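Local coordinates for protein hypothetical glycoside hydrolase (Parabacteroides distasonis, PDB 3TAW) that is of unknown function but belongs to the glycoside hydrolase-like proteins built on a five-bladed beta-propeller, at residues Ile27-Lys33 and Ala44-Thr50; Asp49-Pro53 and Gly339-Val345; Arg236-Asp241 and Arg299-Pro303. The contacts are given in a common frame with arbitrary orientation. Residues are numbered along the deposited sequence.

Contact 1: Ile27-Lys33 and Ala44-Thr50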
loop_
_atom_site.group_PDB
_atom_site.type_symbol
_atom_site.label_atom_id
_atom_site.label_comp_id
_atom_site.label_asym_id
_atom_site.label_seq_id
_atom_site.Cartn_x
_atom_site.Cartn_y
_atom_site.Cartn_z
ATOM N N ILE A 27 4.279 -6.592 14.180
ATOM C CA ILE A 27 3.353 -7.705 13.903
ATOM C C ILE A 27 4.133 -8.868 13.333
ATOM O O ILE A 27 4.831 -8.730 12.324
ATOM C CB ILE A 27 2.212 -7.371 12.906
ATOM C CG1 ILE A 27 1.494 -6.079 13.303
ATOM C CG2 ILE A 27 1.227 -8.601 12.721
ATOM C CD1 ILE A 27 0.449 -6.208 14.369
ATOM N N LYS A 28 4.009 -10.005 14.013
ATOM C CA LYS A 28 4.605 -11.263 13.595
ATOM C C LYS A 28 3.508 -12.341 13.417
ATOM O O LYS A 28 2.428 -12.232 13.991
ATOM C CB LYS A 28 5.569 -11.730 14.667
ATOM C CG LYS A 28 6.653 -10.746 15.075
ATOM C CD LYS A 28 7.471 -11.312 16.253
ATOM C CE LYS A 28 8.422 -10.264 16.804
ATOM N NZ LYS A 28 8.958 -10.597 18.180
ATOM N N PRO A 29 3.794 -13.400 12.645
ATOM C CA PRO A 29 2.855 -14.525 12.507
ATOM C C PRO A 29 2.432 -15.159 13.829
ATOM O O PRO A 29 3.200 -15.161 14.816
ATOM C CB PRO A 29 3.653 -15.538 11.667
ATOM C CG PRO A 29 4.538 -14.684 10.845
ATOM C CD PRO A 29 4.969 -13.585 11.773
ATOM N N LEU A 30 1.209 -15.673 13.845
ATOM C CA LEU A 30 0.667 -16.413 15.000
ATOM C C LEU A 30 -0.124 -17.614 14.474
ATOM O O LEU A 30 -0.521 -17.637 13.317
ATOM C CB LEU A 30 -0.248 -15.529 15.836
ATOM C CG LEU A 30 0.366 -14.325 16.581
ATOM C CD1 LEU A 30 -0.772 -13.458 17.117
ATOM C CD2 LEU A 30 1.384 -14.758 17.688
ATOM N N PRO A 31 -0.357 -18.623 15.330
ATOM C CA PRO A 31 -1.077 -19.836 14.926
ATOM C C PRO A 31 -2.610 -19.750 14.993
ATOM O O PRO A 31 -3.295 -20.776 14.909
ATOM C CB PRO A 31 -0.564 -20.889 15.933
ATOM C CG PRO A 31 -0.274 -20.121 17.151
ATOM C CD PRO A 31 0.190 -18.731 16.694
ATOM N N THR A 32 -3.136 -18.537 15.100
ATOM C CA THR A 32 -4.556 -18.272 15.223
ATOM C C THR A 32 -5.411 -18.953 14.169
ATOM O O THR A 32 -5.074 -18.925 12.985
ATOM C CB THR A 32 -4.786 -16.760 15.068
ATOM O OG1 THR A 32 -3.709 -16.054 15.731
ATOM C CG2 THR A 32 -6.113 -16.380 15.649
ATOM N N LYS A 33 -6.544 -19.529 14.585
ATOM C CA LYS A 33 -7.442 -20.162 13.628
ATOM C C LYS A 33 -8.706 -19.344 13.408
ATOM O O LYS A 33 -9.212 -18.679 14.340
ATOM C CB LYS A 33 -7.878 -21.532 14.130
ATOM C CG LYS A 33 -6.758 -22.477 14.533
ATOM C CD LYS A 33 -5.902 -22.902 13.374
ATOM C CE LYS A 33 -6.613 -23.886 12.422
ATOM N NZ LYS A 33 -6.749 -25.283 12.959
ATOM N N ALA A 44 -5.349 -21.722 9.725
ATOM C CA ALA A 44 -4.375 -20.878 10.437
ATOM C C ALA A 44 -3.968 -19.720 9.512
ATOM O O ALA A 44 -2.985 -19.795 8.748
ATOM C CB ALA A 44 -3.179 -21.684 10.898
ATOM N N TRP A 45 -4.761 -18.664 9.593
ATOM C CA TRP A 45 -4.791 -17.618 8.587
ATOM C C TRP A 45 -3.614 -16.654 8.639
ATOM O O TRP A 45 -3.426 -15.884 7.703
ATOM C CB TRP A 45 -6.109 -16.841 8.692
ATOM C CG TRP A 45 -6.297 -16.090 9.959
ATOM C CD1 TRP A 45 -6.842 -16.556 11.131
ATOM C CD2 TRP A 45 -6.012 -14.705 10.177
ATOM N NE1 TRP A 45 -6.870 -15.560 12.069
ATOM C CE2 TRP A 45 -6.364 -14.409 11.514
ATOM C CE3 TRP A 45 -5.476 -13.688 9.376
ATOM C CZ2 TRP A 45 -6.214 -13.131 12.068
ATOM C CZ3 TRP A 45 -5.332 -12.425 9.920
ATOM C CH2 TRP A 45 -5.688 -12.152 11.252
ATOM N N GLU A 46 -2.826 -16.692 9.712
ATOM C CA GLU A 46 -1.682 -15.787 9.845
ATOM C C GLU A 46 -0.430 -16.513 10.306
ATOM O O GLU A 46 0.501 -15.919 10.867
ATOM C CB GLU A 46 -2.026 -14.609 10.762
ATOM C CG GLU A 46 -2.535 -14.969 12.137
ATOM C CD GLU A 46 -2.809 -13.757 13.003
ATOM O OE1 GLU A 46 -2.512 -12.620 12.546
ATOM O OE2 GLU A 46 -3.310 -13.954 14.142
ATOM N N GLU A 47 -0.366 -17.796 9.988
ATOM C CA GLU A 47 0.698 -18.653 10.489
ATOM C C GLU A 47 2.045 -18.439 9.821
ATOM O O GLU A 47 3.076 -18.685 10.426
ATOM C CB GLU A 47 0.245 -20.108 10.309
ATOM C CG GLU A 47 1.225 -21.162 10.706
ATOM C CD GLU A 47 0.562 -22.523 10.704
ATOM O OE1 GLU A 47 0.130 -22.954 9.617
ATOM O OE2 GLU A 47 0.435 -23.123 11.797
ATOM N N SER A 48 2.053 -17.998 8.571
ATOM C CA SER A 48 3.310 -17.968 7.808
ATOM C C SER A 48 4.013 -16.617 7.799
ATOM O O SER A 48 5.199 -16.519 8.118
ATOM C CB SER A 48 3.061 -18.424 6.374
ATOM O OG SER A 48 4.305 -18.618 5.693
ATOM N N ASP A 49 3.288 -15.579 7.410
ATOM C CA ASP A 49 3.886 -14.244 7.215
ATOM C C ASP A 49 2.816 -13.175 7.429
ATOM O O ASP A 49 1.676 -13.379 7.063
ATOM C CB ASP A 49 4.467 -14.128 5.813
ATOM C CG ASP A 49 5.643 -15.087 5.572
ATOM O OD1 ASP A 49 6.757 -14.786 6.038
ATOM O OD2 ASP A 49 5.444 -16.143 4.909
ATOM N N THR A 50 3.199 -12.048 8.016
ATOM C CA THR A 50 2.295 -10.930 8.293
ATOM C C THR A 50 3.037 -9.670 7.869
ATOM O O THR A 50 4.028 -9.295 8.502
ATOM C CB THR A 50 1.926 -10.839 9.792
ATOM O OG1 THR A 50 3.117 -10.862 10.595
ATOM C CG2 THR A 50 0.995 -11.994 10.181
#
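This contact lies at the entrance to the first blade of the five-bladed beta-propeller. The irregular run Ile27-Lys33 lies along a type I beta turn, Ala44 to Glu47, and along the chain from it into strand 49-58, which opens with a classic beta bulge: Ser48 and Asp49 both face Glu69. Two backbone hydrogen bonds cross. Leu30 N gives a good one to Glu46 O (3.1 Å), while Trp45 N reaches Thr32 O only weakly at 3.4 Å. Backbone CA-H...O contacts supplement them, Glu47 CA to Leu30 O at 3.2 Å and Ala44 CA to Thr32 O at 3.3 Å. Packing accompanies these bonds: the Pro29 ring sits on the backbone that leaves the turn, with CG 3.4 Å from Ser48 O and 3.7 Å from Asp49 CA, and Thr32 CG2 lies 3.7 Å from Trp45 NE1, a nitrogen that itself bonds to Thr98 O. Two side-chain hydroxyls also bond across. Thr50, whose CB points toward Ile27-Lys33, makes a weak hydrogen bond from OG1 to Ile27 O at 3.2 Å, at one end of the interface. Nearer the turn the Glu46 carboxylate is shared: OE1 meets Tyr66 and forms a salt bridge with Arg96 inside the blade, whereas OE2 accepts a short 2.7 Å hydrogen bond from Thr32 OG1.

Contact 2: Asp49-Pro53 and Gly339-Val345; sequences DTFNP and GCADSFV
Phe51 lays its ring against Asp342: CD2 is 3.3 Å from Asp342 CA, one face looks at Asp342 O, and Asp342 CB makes an off-centre CH-pi contact 4.2 Å from the centroid. Chi1 near +60° (p) and chi2 of -71° set that pose. Residues 339-345 form a tight hairpin connection. Ala341 and Asp342 are left-handed (phi/psi 51/38 and 58/29), Cys340 N bonds to Phe344 O (2.8 Å), and Ser343 N (2.8 Å) and Phe344 N (3.2 Å) both bond to Cys340 O, so Ser343 and Phe344 make a classic beta bulge. In register, Asp49 CA lies 4.5 Å from Ser343 CA, and Asn52 CA 4.3 Å from Gly339 CA. This is blade-to-blade packing in a beta-propeller: strand 49-58 of the first blade against the last blade. Thr50 N donates to Ser343 O (3.1 Å, 170°), and Ser343 OG (chi1 m) to Asp49 OD1 (2.8 Å; Asp49 chi1 m). Pro53 CG packs on Val345 CG1 at 3.8 Å. The chain turns a corner at Asn52 (22/79); its OD1, through a water at 2.9 Å, reaches Asp342 OD1 (2.7 Å from that water), while its ND2 bonds to Asp120. A CB on Gly339 would clash with Asn52 OD1.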
loop_
_atom_site.group_PDB
_atom_site.type_symbol
_atom_site.label_atom_id
_atom_site.label_comp_id
_atom_site.label_asym_id
_atom_site.label_seq_id
_atom_site.Cartn_x
_atom_site.Cartn_y
_atom_site.Cartn_z
ATOM N N ASP A 49 3.288 -15.579 7.410
ATOM C CA ASP A 49 3.886 -14.244 7.215
ATOM C C ASP A 49 2.816 -13.175 7.429
ATOM O O ASP A 49 1.676 -13.379 7.063
ATOM C CB ASP A 49 4.467 -14.128 5.813
ATOM C CG ASP A 49 5.643 -15.087 5.572
ATOM O OD1 ASP A 49 6.757 -14.786 6.038
ATOM O OD2 ASP A 49 5.444 -16.143 4.909
ATOM N N THR A 50 3.199 -12.048 8.016
ATOM C CA THR A 50 2.295 -10.930 8.293
ATOM C C THR A 50 3.037 -9.670 7.869
ATOM O O THR A 50 4.028 -9.295 8.502
ATOM C CB THR A 50 1.926 -10.839 9.792
ATOM O OG1 THR A 50 3.117 -10.862 10.595
ATOM C CG2 THR A 50 0.995 -11.994 10.181
ATOM N N PHE A 51 2.567 -9.020 6.798
ATOM C CA PHE A 51 3.379 -7.979 6.167
ATOM C C PHE A 51 2.497 -6.946 5.461
ATOM O O PHE A 51 1.361 -6.762 5.893
ATOM C CB PHE A 51 4.467 -8.642 5.262
ATOM C CG PHE A 51 3.938 -9.557 4.155
ATOM C CD1 PHE A 51 3.359 -10.812 4.446
ATOM C CD2 PHE A 51 4.134 -9.230 2.823
ATOM C CE1 PHE A 51 2.916 -11.639 3.441
ATOM C CE2 PHE A 51 3.709 -10.081 1.792
ATOM C CZ PHE A 51 3.104 -11.286 2.093
ATOM N N ASN A 52 3.073 -6.209 4.501
ATOM C CA ASN A 52 2.393 -5.236 3.603
ATOM C C ASN A 52 1.078 -4.697 4.142
ATOM O O ASN A 52 0.001 -5.132 3.729
ATOM C CB ASN A 52 2.235 -5.835 2.211
ATOM C CG ASN A 52 3.568 -6.062 1.537
ATOM O OD1 ASN A 52 4.605 -5.812 2.158
ATOM N ND2 ASN A 52 3.562 -6.540 0.280
ATOM N N PRO A 53 1.170 -3.744 5.062
ATOM C CA PRO A 53 -0.005 -3.330 5.834
ATOM C C PRO A 53 -0.631 -2.014 5.375
ATOM O O PRO A 53 0.079 -1.099 4.948
ATOM C CB PRO A 53 0.591 -3.130 7.220
ATOM C CG PRO A 53 1.952 -2.524 6.923
ATOM C CD PRO A 53 2.427 -3.282 5.697
ATOM N N GLY A 339 6.072 -3.407 5.197
ATOM C CA GLY A 339 6.362 -4.834 5.165
ATOM C C GLY A 339 7.871 -5.030 5.258
ATOM O O GLY A 339 8.640 -4.241 4.695
ATOM N N CYS A 340 8.287 -6.086 5.945
ATOM C CA CYS A 340 9.715 -6.445 6.099
ATOM C C CYS A 340 9.979 -7.761 5.409
ATOM O O CYS A 340 9.584 -8.823 5.913
ATOM C CB CYS A 340 10.087 -6.576 7.565
ATOM S SG CYS A 340 9.808 -5.073 8.547
ATOM N N ALA A 341 10.593 -7.688 4.226
ATOM C CA ALA A 341 10.970 -8.880 3.447
ATOM C C ALA A 341 9.812 -9.878 3.254
ATOM O O ALA A 341 10.021 -11.096 3.271
ATOM C CB ALA A 341 12.225 -9.566 4.075
ATOM N N ASP A 342 8.600 -9.340 3.053
ATOM C CA ASP A 342 7.361 -10.121 2.871
ATOM C C ASP A 342 7.060 -11.045 4.056
ATOM O O ASP A 342 6.405 -12.090 3.889
ATOM C CB ASP A 342 7.367 -10.924 1.556
ATOM C CG ASP A 342 7.123 -10.062 0.320
ATOM O OD1 ASP A 342 6.960 -8.829 0.452
ATOM O OD2 ASP A 342 7.029 -10.664 -0.765
ATOM N N SER A 343 7.504 -10.652 5.250
ATOM C CA SER A 343 7.397 -11.530 6.416
ATOM C C SER A 343 6.880 -10.917 7.703
ATOM O O SER A 343 6.252 -11.634 8.497
ATOM C CB SER A 343 8.734 -12.206 6.706
ATOM O OG SER A 343 9.023 -13.178 5.711
ATOM N N PHE A 344 7.190 -9.640 7.943
ATOM C CA PHE A 344 6.790 -8.943 9.169
ATOM C C PHE A 344 6.255 -7.541 8.860
ATOM O O PHE A 344 6.416 -7.042 7.744
ATOM C CB PHE A 344 7.942 -8.818 10.163
ATOM C CG PHE A 344 8.580 -10.145 10.528
ATOM C CD1 PHE A 344 8.042 -10.937 11.514
ATOM C CD2 PHE A 344 9.721 -10.588 9.872
ATOM C CE1 PHE A 344 8.630 -12.162 11.853
ATOM C CE2 PHE A 344 10.297 -11.821 10.201
ATOM C CZ PHE A 344 9.746 -12.592 11.191
ATOM N N VAL A 345 5.609 -6.939 9.860
ATOM C CA VAL A 345 5.280 -5.521 9.830
ATOM C C VAL A 345 6.176 -4.759 10.812
ATOM O O VAL A 345 6.347 -5.177 11.965
ATOM C CB VAL A 345 3.816 -5.267 10.169
ATOM C CG1 VAL A 345 3.535 -3.739 10.210
ATOM C CG2 VAL A 345 2.909 -5.987 9.150
HETATM O O HOH W 1 7.282 -14.278 9.078
HETATM O O HOH W 2 7.316 -6.764 2.089
#

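Contact 3: Arg236-Asp241 and Arg299-Pro303. With EDO (1,2-ethanediol), chain G.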
loop_
_atom_site.group_PDB
_atom_site.type_symbol
_atom_site.label_atom_id
_atom_site.label_comp_id
_atom_site.label_asym_id
_atom_site.label_seq_id
_atom_site.Cartn_x
_atom_site.Cartn_y
_atom_site.Cartn_z
ATOM N N ARG A 236 14.375 3.651 -13.461
ATOM C CA ARG A 236 15.440 4.434 -14.074
ATOM C C ARG A 236 16.821 3.865 -13.800
ATOM O O ARG A 236 17.157 3.485 -12.673
ATOM C CB ARG A 236 15.353 5.878 -13.608
ATOM C CG ARG A 236 15.336 6.028 -12.148
ATOM C CD ARG A 236 15.271 7.441 -11.655
ATOM N NE ARG A 236 15.195 7.387 -10.198
ATOM C CZ ARG A 236 15.309 8.417 -9.361
ATOM N NH1 ARG A 236 15.498 9.671 -9.804
ATOM N NH2 ARG A 236 15.211 8.178 -8.057
ATOM N N SER A 237 17.643 3.849 -14.851
ATOM C CA SER A 237 18.964 3.295 -14.770
ATOM C C SER A 237 19.790 4.062 -13.756
ATOM O O SER A 237 19.784 5.292 -13.758
ATOM C CB SER A 237 19.632 3.392 -16.148
ATOM O OG SER A 237 21.040 3.220 -16.047
ATOM N N GLY A 238 20.509 3.331 -12.904
ATOM C CA GLY A 238 21.501 3.921 -11.997
ATOM C C GLY A 238 20.997 4.316 -10.620
ATOM O O GLY A 238 21.776 4.781 -9.781
ATOM N N TYR A 239 19.701 4.151 -10.379
ATOM C CA TYR A 239 19.104 4.509 -9.095
ATOM C C TYR A 239 18.534 3.281 -8.428
ATOM O O TYR A 239 18.416 2.235 -9.047
ATOM C CB TYR A 239 18.002 5.561 -9.278
ATOM C CG TYR A 239 18.510 6.895 -9.790
ATOM C CD1 TYR A 239 18.764 7.104 -11.156
ATOM C CD2 TYR A 239 18.749 7.949 -8.924
ATOM C CE1 TYR A 239 19.229 8.339 -11.615
ATOM C CE2 TYR A 239 19.233 9.169 -9.371
ATOM C CZ TYR A 239 19.451 9.370 -10.723
ATOM O OH TYR A 239 19.925 10.592 -11.149
ATOM N N PHE A 240 18.166 3.431 -7.163
ATOM C CA PHE A 240 17.599 2.325 -6.372
ATOM C C PHE A 240 16.285 1.817 -6.954
ATOM O O PHE A 240 15.938 0.643 -6.760
ATOM C CB PHE A 240 17.384 2.748 -4.917
ATOM C CG PHE A 240 16.270 3.734 -4.732
ATOM C CD1 PHE A 240 16.484 5.085 -4.966
ATOM C CD2 PHE A 240 15.007 3.313 -4.342
ATOM C CE1 PHE A 240 15.460 6.000 -4.822
ATOM C CE2 PHE A 240 13.970 4.211 -4.185
ATOM C CZ PHE A 240 14.196 5.570 -4.451
ATOM N N ASP A 241 15.541 2.706 -7.618
ATOM C CA ASP A 241 14.290 2.348 -8.276
ATOM C C ASP A 241 14.492 2.131 -9.772
ATOM O O ASP A 241 13.981 2.873 -10.590
ATOM C CB ASP A 241 13.205 3.396 -7.989
ATOM C CG ASP A 241 13.590 4.820 -8.412
ATOM O OD1 ASP A 241 14.804 5.148 -8.585
ATOM O OD2 ASP A 241 12.644 5.652 -8.532
ATOM N N ARG A 299 11.752 14.202 -7.018
ATOM C CA ARG A 299 11.978 12.755 -6.841
ATOM C C ARG A 299 13.290 12.547 -6.101
ATOM O O ARG A 299 14.318 13.107 -6.504
ATOM C CB ARG A 299 12.042 12.091 -8.209
ATOM C CG ARG A 299 12.077 10.583 -8.231
ATOM C CD ARG A 299 11.986 10.113 -9.675
ATOM N NE ARG A 299 12.000 8.666 -9.830
ATOM C CZ ARG A 299 11.875 8.020 -10.988
ATOM N NH1 ARG A 299 11.730 8.700 -12.125
ATOM N NH2 ARG A 299 11.881 6.689 -11.024
ATOM N N LEU A 300 13.279 11.751 -5.028
ATOM C CA LEU A 300 14.496 11.558 -4.235
ATOM C C LEU A 300 15.491 10.733 -5.026
ATOM O O LEU A 300 15.109 9.728 -5.622
ATOM C CB LEU A 300 14.204 10.855 -2.908
ATOM C CG LEU A 300 13.272 11.602 -1.959
ATOM C CD1 LEU A 300 13.097 10.766 -0.668
ATOM C CD2 LEU A 300 13.799 12.986 -1.658
ATOM N N ASP A 301 16.751 11.164 -5.018
ATOM C CA ASP A 301 17.851 10.429 -5.663
ATOM C C ASP A 301 18.204 9.138 -4.929
ATOM O O ASP A 301 18.712 8.195 -5.532
ATOM C CB ASP A 301 19.140 11.260 -5.638
ATOM C CG ASP A 301 19.133 12.447 -6.564
ATOM O OD1 ASP A 301 18.429 12.468 -7.589
ATOM O OD2 ASP A 301 19.938 13.360 -6.268
ATOM N N LYS A 302 18.011 9.142 -3.609
ATOM C CA LYS A 302 18.347 8.005 -2.753
ATOM C C LYS A 302 17.145 7.692 -1.863
ATOM O O LYS A 302 16.351 8.586 -1.549
ATOM C CB LYS A 302 19.538 8.340 -1.867
ATOM C CG LYS A 302 20.832 8.600 -2.634
ATOM C CD LYS A 302 21.977 8.893 -1.703
ATOM C CE LYS A 302 23.122 9.510 -2.472
ATOM N NZ LYS A 302 24.353 9.637 -1.640
ATOM N N PRO A 303 17.012 6.427 -1.450
ATOM C CA PRO A 303 15.847 6.048 -0.649
ATOM C C PRO A 303 15.862 6.697 0.735
ATOM O O PRO A 303 16.937 6.980 1.271
ATOM C CB PRO A 303 15.976 4.527 -0.536
ATOM C CG PRO A 303 17.410 4.226 -0.772
ATOM C CD PRO A 303 17.927 5.298 -1.675
HETATM C C1 EDO G . 17.069 3.511 -19.199
HETATM O O1 EDO G . 17.713 2.390 -18.565
HETATM C C2 EDO G . 15.987 4.048 -18.294
HETATM O O2 EDO G . 16.650 4.692 -17.219
HETATM O O HOH W 3 16.014 12.034 -8.265
HETATM O O HOH W 4 19.654 5.585 -5.871
#
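Two arginines lie flat on each other here, and one aspartate makes that tolerable. Arg299 is fully extended (every chi near 180°). Arg236 leaves its backbone in the p rotamer and then runs straight, so the two guanidinium planes meet at 13° with centres 3.8 Å apart. Asp241, also p, divides its carboxylate: OD1 takes Arg236 NE at 2.8 Å, and OD2 takes Arg299 NH2 at 2.8 Å as well as a hydrogen bond from Tyr262. The resulting salt-bridge network offsets the like charges. Arg236 NH2 also donates to Leu300 O (2.9 Å), and one water joins Arg236 NH1 to Arg299 O and Asp301 OD1. A type II turn from Arg236 to Tyr239, with Gly238 at phi 92°, brings round the aromatic pair. Phe240 (chi1 p) receives Pro303 CD over its ring face, 4.0 Å from the centroid, whereas Tyr239 (chi1 m) offers its edge to Asp301 O, with CD2 3.4 Å away. On the solvent side, 1,2-ethanediol O2 accepts from Ser237 N at 2.7 Å. The loop before strand 244-254 is thus joined to the exit of strand 296-299, across strands 257-265 and 281-288 of the same propeller blade, where Tyr262 and Cys282 back Phe240.

From the N terminus, contact 1 closes first, over a short excursion containing strands 33-36 and 41-44. It ends on the strand where contact 2 begins, and the two share Asp49 and Thr50. Contact 2 then stays open for almost the whole chain, closing only at 339-345, so it brings the first and last blades together around the propeller. Contact 3 is nested within that span and follows contact 1 in series. It belongs to one later blade, its nearest atoms about 13 Å from contact 2 and about 20 Å from contact 1. Contacts 1 and 2 touch directly: Ile27 O probably accepts a hydrogen bond from Val345 N (3.1 Å), tying the N-terminal run to strand 344-350.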